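Side-chain contacts in motility-associated killing factor MakB (PDB 6W1W), which is probably one component of a three-part cytotoxin of Vibrio cholerae and resembles the alpha-pore-forming toxins: residues 15-20 and 327-332; 63-68 and 126-131; 74-79 and 278-283; 80-85 and 111-116. All blocks are in the same frame, centred on the assembly; numbering follows the deposited sequence.

All four contacts join helices of the elongated bundle, and none involves the sheet. Interactions 1, 3 and 4 cluster: the centres of 1 and 3 lie about 9 Å apart, those of 3 and 4 about 12 Å, and side chains touch from each to the others. Interaction 2 stands further off, its centre about 15 Å from that of interaction 3, which it meets through F128 and L280. Helix 69-90 serves interactions 3 and 4, and helix 100-151 serves 2 and 4. Along the chain, interaction 1 ties the first helix to the last and spans the other three, 4 falls within the spans of 2 and 3, and those two interleave. Early and late parts of the chain thus build one shared core.

Interaction 1. Residues 15-20 and 327-332; sequences MLTDVY and SEFVQL
F329 reaches from the helix of 327-332 to L16 and T17, and this ring makes the closer part of the contact. Its CE2 lies 3.7 Å from L16 CB, in an approach that is oblique to the ring. At the tip, F329 CZ comes within 3.3 Å of T17 OG1, which sits at the ring edge near its plane, with the two side chains crossing at about a right angle. The ring spans the gap because CG is anti to the backbone N (chi1 -180°), directing it at helix 15-20. The threonine hydroxyl is already bonded to the carbonyl oxygen of L13, one turn earlier. Its meeting with the ring edge is therefore packing around a satisfied polar group.

Elsewhere the fit is looser. V330 CG2 stands 4.2 Å from L16 CG, the two side chains crossing almost perpendicularly. The helix axes run nearly parallel, at 20°, and approach no closer than 11.2 Å, so side chains must bridge the space. On the solvent side E328, Q331 and L332 are exposed, and E328 forms a salt bridge with K324 of its own helix. All four touching residues, by contrast, are buried. L186 of helix 183-187 touches both T17 and F329, while V330 packs on I77 of helix 69-90 and L16 on L283 of helix 276-302.

Interaction 2. Residues 63-68 and 126-131; sequences NEFMQQ and QVFTKS
F65 buries the most surface in this contact, followed by K130 and E64. The two segments belong to the long helical bundle, consistent with the reported likeness to alpha-pore-forming toxins: 63-68 takes in the weakly bonded last turn of helix 46-66 and the loop after it, and 126-131 lies within the long helix 100-151.

F65 lies against the other helix at two levels. Its CB packs on S131 CB at 3.6 Å, and its ring turns an edge to F128, whose CE2 lies near the plane of the F65 ring, 4.0 Å from F65 CD2. Both phenylalanines are further enclosed by helix 9-35, where F65 touches I26 and D30 and F128 meets F23 edge-to-face.

E64 and K130 form a salt bridge at the exposed border of this apolar patch, their side chains crossing at about a right angle. The glutamate chain is extended, whereas the lysine is bent at its third torsion (chi3 58°), which turns the ammonium group to the carboxylate. Both charged residues are exposed, while the two phenylalanines are buried. OE2 of E64 is the oxygen that K130 NZ approaches, at a modelled 2.4 Å, too short to be trusted as an exact length.

Interaction 3. Residues 74-79 and 278-283; sequences AQIITS and DSLPAL
The carbonyl oxygen of I76, whose side chain makes the whole contact with 278-283, accepts a hydrogen bond from S79 OG at 2.7 Å. The hydroxyl arrives well off the carbonyl direction (C=O...O angle 118°), tilted 27° from the carbonyl plane. A weak bond from S79 N reaches the same oxygen. The OG bond keeps the hydroxyl of this buried serine within its own helix.

Across the interface, I76 divides between two leucines. Its longer branch, CG1 to CD1, lies beside the backbone N (chi1 -74°) and delivers CD1 to within 3.7 Å of L280 CD2, the two side chains crossing at a slant. The other branch takes CG2 to L283 CD2, 3.9 Å away, in a tip-to-tip meeting. P281 follows L280 in the chain and has no N-H to give to the turn before; the helix is kinked there.

Other helices of the bundle close in around the three residues: L283 packs on L16 of helix 9-35, and L280 on V19 of that helix and on Q125 of helix 100-151. No hydrogen bond or charge pair joins 74-79 to 278-283; the contact rests on methyl groups, so it depends on shape and on exclusion of water.

Interaction 4. Residues 80-85 and 111-116; sequences FINYQT and QKTLKQ
Helices 80-85 and 111-116 run antiparallel, their axes at 172° and 10.8 Å apart at the nearest, with Y83 and T113 facing each other where the backbones come closest.

Y83 buries the most surface here. Its ring leaves the helix with CG anti to the backbone N (chi1 -178°) and lies obliquely along L114, whose CG is 3.7 Å from Y83 CE1 and whose CD1 is 3.7 Å from Y83 OH. Nearer the backbone, T113 CG2 approaches the ring edge, 4.1 Å from Y83 CD1. The same methyl also meets N82, whose ND2 lies 4.0 Å away at the exposed border.

The two segments belong to consecutive helices, 69-90 and 100-151, which form an alpha-helical hairpin linked near the turn by the C90-C106 disulfide. W287 and W323, from helices 276-302 and 316-333, each meet the Y83 ring edge-to-face, and L114 also packs on W287.

T113 turns its methyl to the partner helix and its hydroxyl back to the carbonyl oxygen of L109. T85, which does not touch 111-116, also bonds back within its own helix: its OG1 reaches I81 O at 3.0 Å from the face of the carbonyl plane opposite to T85 N.

Interaction 1. Residues 15-20 and 327-332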
# COMPACT_ATOMS: atom_id res chain seq x y z
N MSE A 15 -13.15 -6.09 -4.92
CA MSE A 15 -11.90 -6.22 -5.67
C MSE A 15 -11.29 -4.85 -5.93
O MSE A 15 -10.07 -4.72 -6.01
CB MSE A 15 -12.13 -6.96 -6.99
CG MSE A 15 -12.75 -8.33 -6.82
SE MSE A 15 -12.53 -9.46 -8.39
CE MSE A 15 -13.61 -10.99 -7.81
N LEU A 16 -12.14 -3.83 -6.08
CA LEU A 16 -11.64 -2.47 -6.13
C LEU A 16 -10.99 -2.07 -4.81
O LEU A 16 -9.93 -1.42 -4.80
CB LEU A 16 -12.78 -1.50 -6.48
CG LEU A 16 -12.92 -1.06 -7.94
CD1 LEU A 16 -11.56 -0.90 -8.60
CD2 LEU A 16 -13.81 -2.02 -8.72
N THR A 17 -11.60 -2.44 -3.69
CA THR A 17 -11.03 -2.10 -2.40
C THR A 17 -9.73 -2.86 -2.15
O THR A 17 -8.76 -2.30 -1.62
CB THR A 17 -12.04 -2.38 -1.28
OG1 THR A 17 -13.08 -1.39 -1.33
CG2 THR A 17 -11.38 -2.35 0.09
N ASP A 18 -9.67 -4.13 -2.56
CA ASP A 18 -8.48 -4.94 -2.31
C ASP A 18 -7.27 -4.42 -3.08
O ASP A 18 -6.15 -4.48 -2.57
CB ASP A 18 -8.75 -6.40 -2.65
CG ASP A 18 -9.33 -7.17 -1.48
OD1 ASP A 18 -9.70 -6.53 -0.47
OD2 ASP A 18 -9.41 -8.42 -1.55
N VAL A 19 -7.47 -3.91 -4.30
CA VAL A 19 -6.35 -3.30 -5.02
C VAL A 19 -6.05 -1.90 -4.50
O VAL A 19 -4.92 -1.42 -4.65
CB VAL A 19 -6.60 -3.27 -6.54
CG1 VAL A 19 -6.81 -4.68 -7.07
CG2 VAL A 19 -7.79 -2.38 -6.87
N TYR A 20 -7.04 -1.24 -3.90
CA TYR A 20 -6.78 0.04 -3.23
C TYR A 20 -6.03 -0.17 -1.93
O TYR A 20 -5.05 0.53 -1.64
CB TYR A 20 -8.11 0.76 -2.99
CG TYR A 20 -8.01 2.09 -2.26
CD1 TYR A 20 -7.07 3.05 -2.62
CD2 TYR A 20 -8.88 2.39 -1.22
CE1 TYR A 20 -6.99 4.26 -1.96
CE2 TYR A 20 -8.81 3.60 -0.55
CZ TYR A 20 -7.87 4.54 -0.92
OH TYR A 20 -7.81 5.74 -0.25
N SER A 327 -18.62 3.28 -11.09
CA SER A 327 -17.90 4.51 -11.42
C SER A 327 -17.95 5.49 -10.25
O SER A 327 -16.97 6.20 -9.99
CB SER A 327 -18.48 5.15 -12.68
OG SER A 327 -17.70 6.26 -13.09
N GLU A 328 -19.07 5.53 -9.53
CA GLU A 328 -19.16 6.41 -8.37
C GLU A 328 -18.29 5.91 -7.21
O GLU A 328 -17.79 6.73 -6.43
CB GLU A 328 -20.62 6.55 -7.93
CG GLU A 328 -21.45 7.44 -8.84
CD GLU A 328 -22.93 7.42 -8.49
OE1 GLU A 328 -23.28 6.96 -7.38
OE2 GLU A 328 -23.75 7.86 -9.32
N PHE A 329 -18.11 4.60 -7.09
CA PHE A 329 -17.22 4.08 -6.05
C PHE A 329 -15.77 4.42 -6.34
O PHE A 329 -14.99 4.67 -5.41
CB PHE A 329 -17.38 2.57 -5.91
CG PHE A 329 -16.50 1.96 -4.86
CD1 PHE A 329 -16.89 1.95 -3.53
CD2 PHE A 329 -15.27 1.41 -5.18
CE1 PHE A 329 -16.09 1.40 -2.55
CE2 PHE A 329 -14.46 0.86 -4.21
CZ PHE A 329 -14.87 0.85 -2.89
N VAL A 330 -15.39 4.44 -7.62
CA VAL A 330 -14.01 4.75 -7.97
C VAL A 330 -13.73 6.24 -7.80
O VAL A 330 -12.61 6.63 -7.45
CB VAL A 330 -13.70 4.25 -9.39
CG1 VAL A 330 -12.31 4.63 -9.82
CG2 VAL A 330 -13.87 2.73 -9.47
N GLN A 331 -14.73 7.09 -8.01
CA GLN A 331 -14.54 8.53 -7.81
C GLN A 331 -14.29 8.89 -6.36
O GLN A 331 -13.77 9.97 -6.08
CB GLN A 331 -15.75 9.29 -8.34
CG GLN A 331 -15.88 9.28 -9.85
CD GLN A 331 -17.24 9.76 -10.33
OE1 GLN A 331 -18.24 9.61 -9.63
NE2 GLN A 331 -17.27 10.32 -11.52
N LEU A 332 -14.64 8.00 -5.42
CA LEU A 332 -14.42 8.29 -4.01
C LEU A 332 -13.00 7.94 -3.59
O LEU A 332 -12.35 8.73 -2.88
CB LEU A 332 -15.43 7.54 -3.14
CG LEU A 332 -16.91 7.90 -3.37
CD1 LEU A 332 -17.82 7.04 -2.49
CD2 LEU A 332 -17.15 9.38 -3.12

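Interaction 2. Residues 63-68 and 126-131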
# COMPACT_ATOMS: atom_id res chain seq x y z
N ASN A 63 13.00 4.39 -6.33
CA ASN A 63 12.68 5.59 -7.10
C ASN A 63 12.05 5.27 -8.44
O ASN A 63 11.33 6.10 -9.00
CB ASN A 63 13.94 6.43 -7.31
CG ASN A 63 13.65 7.77 -7.96
OD1 ASN A 63 13.63 7.89 -9.18
ND2 ASN A 63 13.43 8.79 -7.14
N GLU A 64 12.29 4.07 -8.98
CA GLU A 64 11.69 3.70 -10.25
C GLU A 64 10.19 3.48 -10.09
O GLU A 64 9.38 4.03 -10.85
CB GLU A 64 12.36 2.44 -10.80
CG GLU A 64 11.79 1.96 -12.13
CD GLU A 64 12.21 0.54 -12.45
OE1 GLU A 64 12.89 -0.09 -11.60
OE2 GLU A 64 11.86 0.05 -13.55
N PHE A 65 9.79 2.67 -9.10
CA PHE A 65 8.37 2.44 -8.86
C PHE A 65 7.70 3.68 -8.27
O PHE A 65 6.53 3.95 -8.59
CB PHE A 65 8.20 1.23 -7.93
CG PHE A 65 7.39 1.50 -6.69
CD1 PHE A 65 7.99 1.98 -5.54
CD2 PHE A 65 6.02 1.24 -6.67
CE1 PHE A 65 7.24 2.22 -4.39
CE2 PHE A 65 5.27 1.48 -5.53
CZ PHE A 65 5.89 1.97 -4.39
N MET A 66 8.42 4.44 -7.44
CA MET A 66 7.84 5.61 -6.78
C MET A 66 7.22 6.59 -7.77
O MET A 66 6.22 7.23 -7.45
CB MET A 66 8.92 6.31 -5.94
CG MET A 66 8.56 7.71 -5.45
SD MET A 66 9.97 8.63 -4.78
CE MET A 66 9.26 10.27 -4.62
N GLN A 67 7.80 6.70 -8.96
CA GLN A 67 7.28 7.61 -9.98
C GLN A 67 6.27 6.95 -10.90
O GLN A 67 5.68 7.63 -11.75
CB GLN A 67 8.43 8.21 -10.78
CG GLN A 67 9.44 8.96 -9.92
CD GLN A 67 10.59 9.55 -10.72
OE1 GLN A 67 11.62 9.93 -10.16
NE2 GLN A 67 10.41 9.64 -12.03
N GLN A 68 6.04 5.64 -10.76
CA GLN A 68 4.98 4.97 -11.49
C GLN A 68 3.72 4.76 -10.65
O GLN A 68 2.66 4.49 -11.22
CB GLN A 68 5.46 3.62 -12.02
CG GLN A 68 6.42 3.73 -13.20
CD GLN A 68 5.79 4.45 -14.38
OE1 GLN A 68 4.83 3.97 -14.98
NE2 GLN A 68 6.34 5.61 -14.72
N GLN A 126 3.02 -6.40 -13.62
CA GLN A 126 4.43 -6.75 -13.78
C GLN A 126 5.34 -5.66 -13.23
O GLN A 126 6.47 -5.95 -12.83
CB GLN A 126 4.74 -7.01 -15.25
CG GLN A 126 3.94 -8.15 -15.86
CD GLN A 126 3.96 -8.11 -17.37
OE1 GLN A 126 3.54 -9.06 -18.04
NE2 GLN A 126 4.45 -7.01 -17.92
N VAL A 127 4.87 -4.41 -13.20
CA VAL A 127 5.68 -3.34 -12.63
C VAL A 127 5.87 -3.55 -11.14
O VAL A 127 6.97 -3.34 -10.61
CB VAL A 127 5.04 -1.97 -12.94
CG1 VAL A 127 5.94 -0.85 -12.43
CG2 VAL A 127 4.80 -1.82 -14.43
N PHE A 128 4.81 -3.96 -10.44
CA PHE A 128 4.94 -4.23 -9.00
C PHE A 128 5.78 -5.47 -8.74
O PHE A 128 6.56 -5.50 -7.78
CB PHE A 128 3.56 -4.37 -8.37
CG PHE A 128 2.82 -3.07 -8.23
CD1 PHE A 128 1.43 -3.05 -8.12
CD2 PHE A 128 3.50 -1.87 -8.21
CE1 PHE A 128 0.75 -1.85 -8.00
CE2 PHE A 128 2.83 -0.66 -8.09
CZ PHE A 128 1.45 -0.65 -7.98
N THR A 129 5.65 -6.50 -9.57
CA THR A 129 6.44 -7.71 -9.37
C THR A 129 7.93 -7.42 -9.51
O THR A 129 8.76 -8.09 -8.88
CB THR A 129 6.01 -8.79 -10.37
OG1 THR A 129 4.58 -8.90 -10.37
CG2 THR A 129 6.60 -10.14 -9.98
N LYS A 130 8.30 -6.42 -10.31
CA LYS A 130 9.70 -6.06 -10.42
C LYS A 130 10.17 -5.25 -9.21
O LYS A 130 11.23 -5.53 -8.65
CB LYS A 130 9.95 -5.30 -11.72
CG LYS A 130 11.42 -5.24 -12.12
CD LYS A 130 11.62 -4.43 -13.38
CE LYS A 130 11.09 -3.02 -13.21
NZ LYS A 130 11.37 -2.16 -14.39
N SER A 131 9.37 -4.28 -8.78
CA SER A 131 9.72 -3.47 -7.62
C SER A 131 9.67 -4.27 -6.32
O SER A 131 10.33 -3.89 -5.34
CB SER A 131 8.80 -2.26 -7.52
OG SER A 131 7.45 -2.65 -7.56

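Interaction 3. Residues 74-79 and 278-283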
# COMPACT_ATOMS: atom_id res chain seq x y z
N ALA A 74 -3.87 6.25 -11.11
CA ALA A 74 -4.76 7.03 -11.96
C ALA A 74 -5.16 6.27 -13.21
O ALA A 74 -6.22 6.52 -13.79
CB ALA A 74 -4.12 8.36 -12.33
N GLN A 75 -4.31 5.34 -13.66
CA GLN A 75 -4.63 4.56 -14.85
C GLN A 75 -5.73 3.54 -14.58
O GLN A 75 -6.57 3.29 -15.45
CB GLN A 75 -3.36 3.88 -15.37
CG GLN A 75 -3.55 2.81 -16.43
CD GLN A 75 -2.23 2.18 -16.85
OE1 GLN A 75 -1.24 2.88 -17.05
NE2 GLN A 75 -2.21 0.85 -16.95
N ILE A 76 -5.76 2.97 -13.37
CA ILE A 76 -6.81 2.02 -13.01
C ILE A 76 -8.06 2.73 -12.51
O ILE A 76 -9.18 2.26 -12.75
CB ILE A 76 -6.26 1.02 -11.98
CG1 ILE A 76 -5.32 0.03 -12.67
CG2 ILE A 76 -7.38 0.30 -11.27
CD1 ILE A 76 -4.69 -0.97 -11.74
N ILE A 77 -7.91 3.87 -11.83
CA ILE A 77 -9.06 4.70 -11.48
C ILE A 77 -9.83 5.07 -12.74
O ILE A 77 -11.03 4.78 -12.87
CB ILE A 77 -8.60 5.96 -10.73
CG1 ILE A 77 -8.12 5.62 -9.31
CG2 ILE A 77 -9.73 7.01 -10.69
CD1 ILE A 77 -9.22 5.47 -8.30
N THR A 78 -9.14 5.69 -13.71
CA THR A 78 -9.81 6.17 -14.91
C THR A 78 -10.31 5.03 -15.80
O THR A 78 -11.18 5.26 -16.64
CB THR A 78 -8.88 7.08 -15.71
OG1 THR A 78 -9.64 7.84 -16.66
CG2 THR A 78 -7.83 6.27 -16.45
N SER A 79 -9.80 3.81 -15.62
CA SER A 79 -10.24 2.70 -16.47
C SER A 79 -11.69 2.34 -16.20
O SER A 79 -12.42 1.95 -17.13
CB SER A 79 -9.33 1.49 -16.29
OG SER A 79 -9.52 0.88 -15.02
N ASP A 278 -2.51 -11.28 -6.20
CA ASP A 278 -3.83 -11.90 -6.13
C ASP A 278 -4.96 -10.93 -6.42
O ASP A 278 -6.00 -11.37 -6.93
CB ASP A 278 -4.05 -12.53 -4.74
CG ASP A 278 -3.12 -13.69 -4.47
OD1 ASP A 278 -3.03 -14.61 -5.31
OD2 ASP A 278 -2.47 -13.67 -3.40
N SER A 279 -4.79 -9.64 -6.13
CA SER A 279 -5.85 -8.65 -6.30
C SER A 279 -5.88 -8.07 -7.71
O SER A 279 -6.95 -7.94 -8.31
CB SER A 279 -5.67 -7.52 -5.27
OG SER A 279 -4.42 -6.88 -5.42
N LEU A 280 -4.72 -7.70 -8.25
CA LEU A 280 -4.68 -7.20 -9.63
C LEU A 280 -5.11 -8.24 -10.65
O LEU A 280 -5.91 -7.91 -11.54
CB LEU A 280 -3.29 -6.65 -9.95
CG LEU A 280 -3.11 -5.14 -9.75
CD1 LEU A 280 -1.80 -4.64 -10.34
CD2 LEU A 280 -4.28 -4.37 -10.33
N PRO A 281 -4.63 -9.50 -10.61
CA PRO A 281 -5.17 -10.49 -11.56
C PRO A 281 -6.66 -10.71 -11.41
O PRO A 281 -7.35 -10.96 -12.41
CB PRO A 281 -4.37 -11.76 -11.23
CG PRO A 281 -3.83 -11.54 -9.86
CD PRO A 281 -3.56 -10.07 -9.78
N ALA A 282 -7.20 -10.64 -10.19
CA ALA A 282 -8.64 -10.72 -10.02
C ALA A 282 -9.33 -9.51 -10.63
O ALA A 282 -10.47 -9.62 -11.11
CB ALA A 282 -9.00 -10.86 -8.55
N LEU A 283 -8.67 -8.35 -10.63
CA LEU A 283 -9.22 -7.19 -11.32
C LEU A 283 -9.12 -7.35 -12.83
O LEU A 283 -10.03 -6.94 -13.57
CB LEU A 283 -8.50 -5.92 -10.87
CG LEU A 283 -9.20 -4.61 -11.25
CD1 LEU A 283 -10.08 -4.13 -10.09
CD2 LEU A 283 -8.19 -3.54 -11.67

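Interaction 4. Residues 80-85 and 111-116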
# COMPACT_ATOMS: atom_id res chain seq x y z
N PHE A 80 -12.14 2.46 -14.95
CA PHE A 80 -13.53 2.17 -14.63
C PHE A 80 -14.43 3.37 -14.85
O PHE A 80 -15.63 3.20 -15.14
CB PHE A 80 -13.65 1.68 -13.18
CG PHE A 80 -13.18 0.27 -12.97
CD1 PHE A 80 -11.84 0.00 -12.70
CD2 PHE A 80 -14.07 -0.79 -13.05
CE1 PHE A 80 -11.41 -1.30 -12.51
CE2 PHE A 80 -13.64 -2.09 -12.86
CZ PHE A 80 -12.31 -2.34 -12.59
N ILE A 81 -13.89 4.58 -14.73
CA ILE A 81 -14.69 5.78 -14.97
C ILE A 81 -14.95 5.97 -16.46
O ILE A 81 -16.09 6.17 -16.88
CB ILE A 81 -14.00 7.01 -14.36
CG1 ILE A 81 -13.98 6.90 -12.83
CG2 ILE A 81 -14.71 8.29 -14.79
CD1 ILE A 81 -13.29 8.07 -12.15
N ASN A 82 -13.90 5.89 -17.27
CA ASN A 82 -14.06 6.04 -18.71
C ASN A 82 -14.91 4.93 -19.31
O ASN A 82 -15.68 5.17 -20.25
CB ASN A 82 -12.69 6.09 -19.40
CG ASN A 82 -12.79 6.13 -20.92
OD1 ASN A 82 -13.21 7.13 -21.50
ND2 ASN A 82 -12.38 5.04 -21.57
N TYR A 83 -14.81 3.71 -18.77
CA TYR A 83 -15.57 2.61 -19.35
C TYR A 83 -17.07 2.79 -19.15
O TYR A 83 -17.86 2.48 -20.04
CB TYR A 83 -15.13 1.27 -18.76
CG TYR A 83 -15.85 0.10 -19.37
CD1 TYR A 83 -15.53 -0.36 -20.64
CD2 TYR A 83 -16.87 -0.55 -18.69
CE1 TYR A 83 -16.20 -1.43 -21.21
CE2 TYR A 83 -17.55 -1.62 -19.25
CZ TYR A 83 -17.21 -2.06 -20.51
OH TYR A 83 -17.88 -3.12 -21.06
N GLN A 84 -17.48 3.30 -17.98
CA GLN A 84 -18.90 3.60 -17.77
C GLN A 84 -19.37 4.71 -18.70
O GLN A 84 -20.54 4.74 -19.10
CB GLN A 84 -19.15 3.97 -16.31
CG GLN A 84 -20.60 4.26 -15.98
CD GLN A 84 -20.96 5.73 -16.16
OE1 GLN A 84 -20.11 6.61 -16.00
NE2 GLN A 84 -22.22 6.00 -16.49
N THR A 85 -18.47 5.63 -19.06
CA THR A 85 -18.84 6.73 -19.95
C THR A 85 -19.19 6.21 -21.34
O THR A 85 -20.27 6.51 -21.86
CB THR A 85 -17.71 7.75 -20.02
OG1 THR A 85 -17.39 8.21 -18.70
CG2 THR A 85 -18.12 8.95 -20.88
N GLN A 111 -15.56 -3.54 -26.99
CA GLN A 111 -14.59 -4.63 -27.11
C GLN A 111 -13.17 -4.10 -27.21
O GLN A 111 -12.24 -4.68 -26.64
CB GLN A 111 -14.93 -5.49 -28.32
CG GLN A 111 -13.94 -6.60 -28.60
CD GLN A 111 -14.09 -7.14 -30.00
OE1 GLN A 111 -14.39 -8.32 -30.20
NE2 GLN A 111 -13.88 -6.28 -30.99
N LYS A 112 -12.97 -2.99 -27.93
CA LYS A 112 -11.65 -2.38 -27.98
C LYS A 112 -11.27 -1.82 -26.62
O LYS A 112 -10.16 -2.07 -26.13
CB LYS A 112 -11.60 -1.29 -29.06
CG LYS A 112 -10.21 -0.72 -29.31
CD LYS A 112 -10.23 0.39 -30.36
CE LYS A 112 -10.81 1.68 -29.81
NZ LYS A 112 -9.98 2.23 -28.70
N THR A 113 -12.18 -1.07 -26.00
CA THR A 113 -11.88 -0.49 -24.69
C THR A 113 -11.67 -1.57 -23.64
O THR A 113 -10.76 -1.45 -22.80
CB THR A 113 -13.01 0.46 -24.27
OG1 THR A 113 -13.30 1.35 -25.36
CG2 THR A 113 -12.59 1.29 -23.06
N LEU A 114 -12.48 -2.63 -23.67
CA LEU A 114 -12.27 -3.75 -22.76
C LEU A 114 -10.89 -4.35 -22.95
O LEU A 114 -10.15 -4.55 -21.97
CB LEU A 114 -13.35 -4.81 -22.98
CG LEU A 114 -14.64 -4.63 -22.19
CD1 LEU A 114 -15.72 -5.55 -22.72
CD2 LEU A 114 -14.39 -4.91 -20.72
N LYS A 115 -10.51 -4.64 -24.20
CA LYS A 115 -9.19 -5.20 -24.49
C LYS A 115 -8.08 -4.31 -23.95
O LYS A 115 -7.09 -4.80 -23.40
CB LYS A 115 -9.02 -5.42 -25.99
CG LYS A 115 -9.49 -6.78 -26.51
CD LYS A 115 -9.37 -6.85 -28.04
CE LYS A 115 -9.47 -8.28 -28.59
NZ LYS A 115 -10.82 -8.90 -28.44
N GLN A 116 -8.22 -2.99 -24.11
CA GLN A 116 -7.20 -2.07 -23.59
C GLN A 116 -7.10 -2.16 -22.08
O GLN A 116 -5.99 -2.17 -21.53
CB GLN A 116 -7.51 -0.63 -24.01
CG GLN A 116 -7.51 -0.37 -25.50
CD GLN A 116 -7.84 1.07 -25.82
OE1 GLN A 116 -8.54 1.36 -26.80
NE2 GLN A 116 -7.32 1.99 -25.01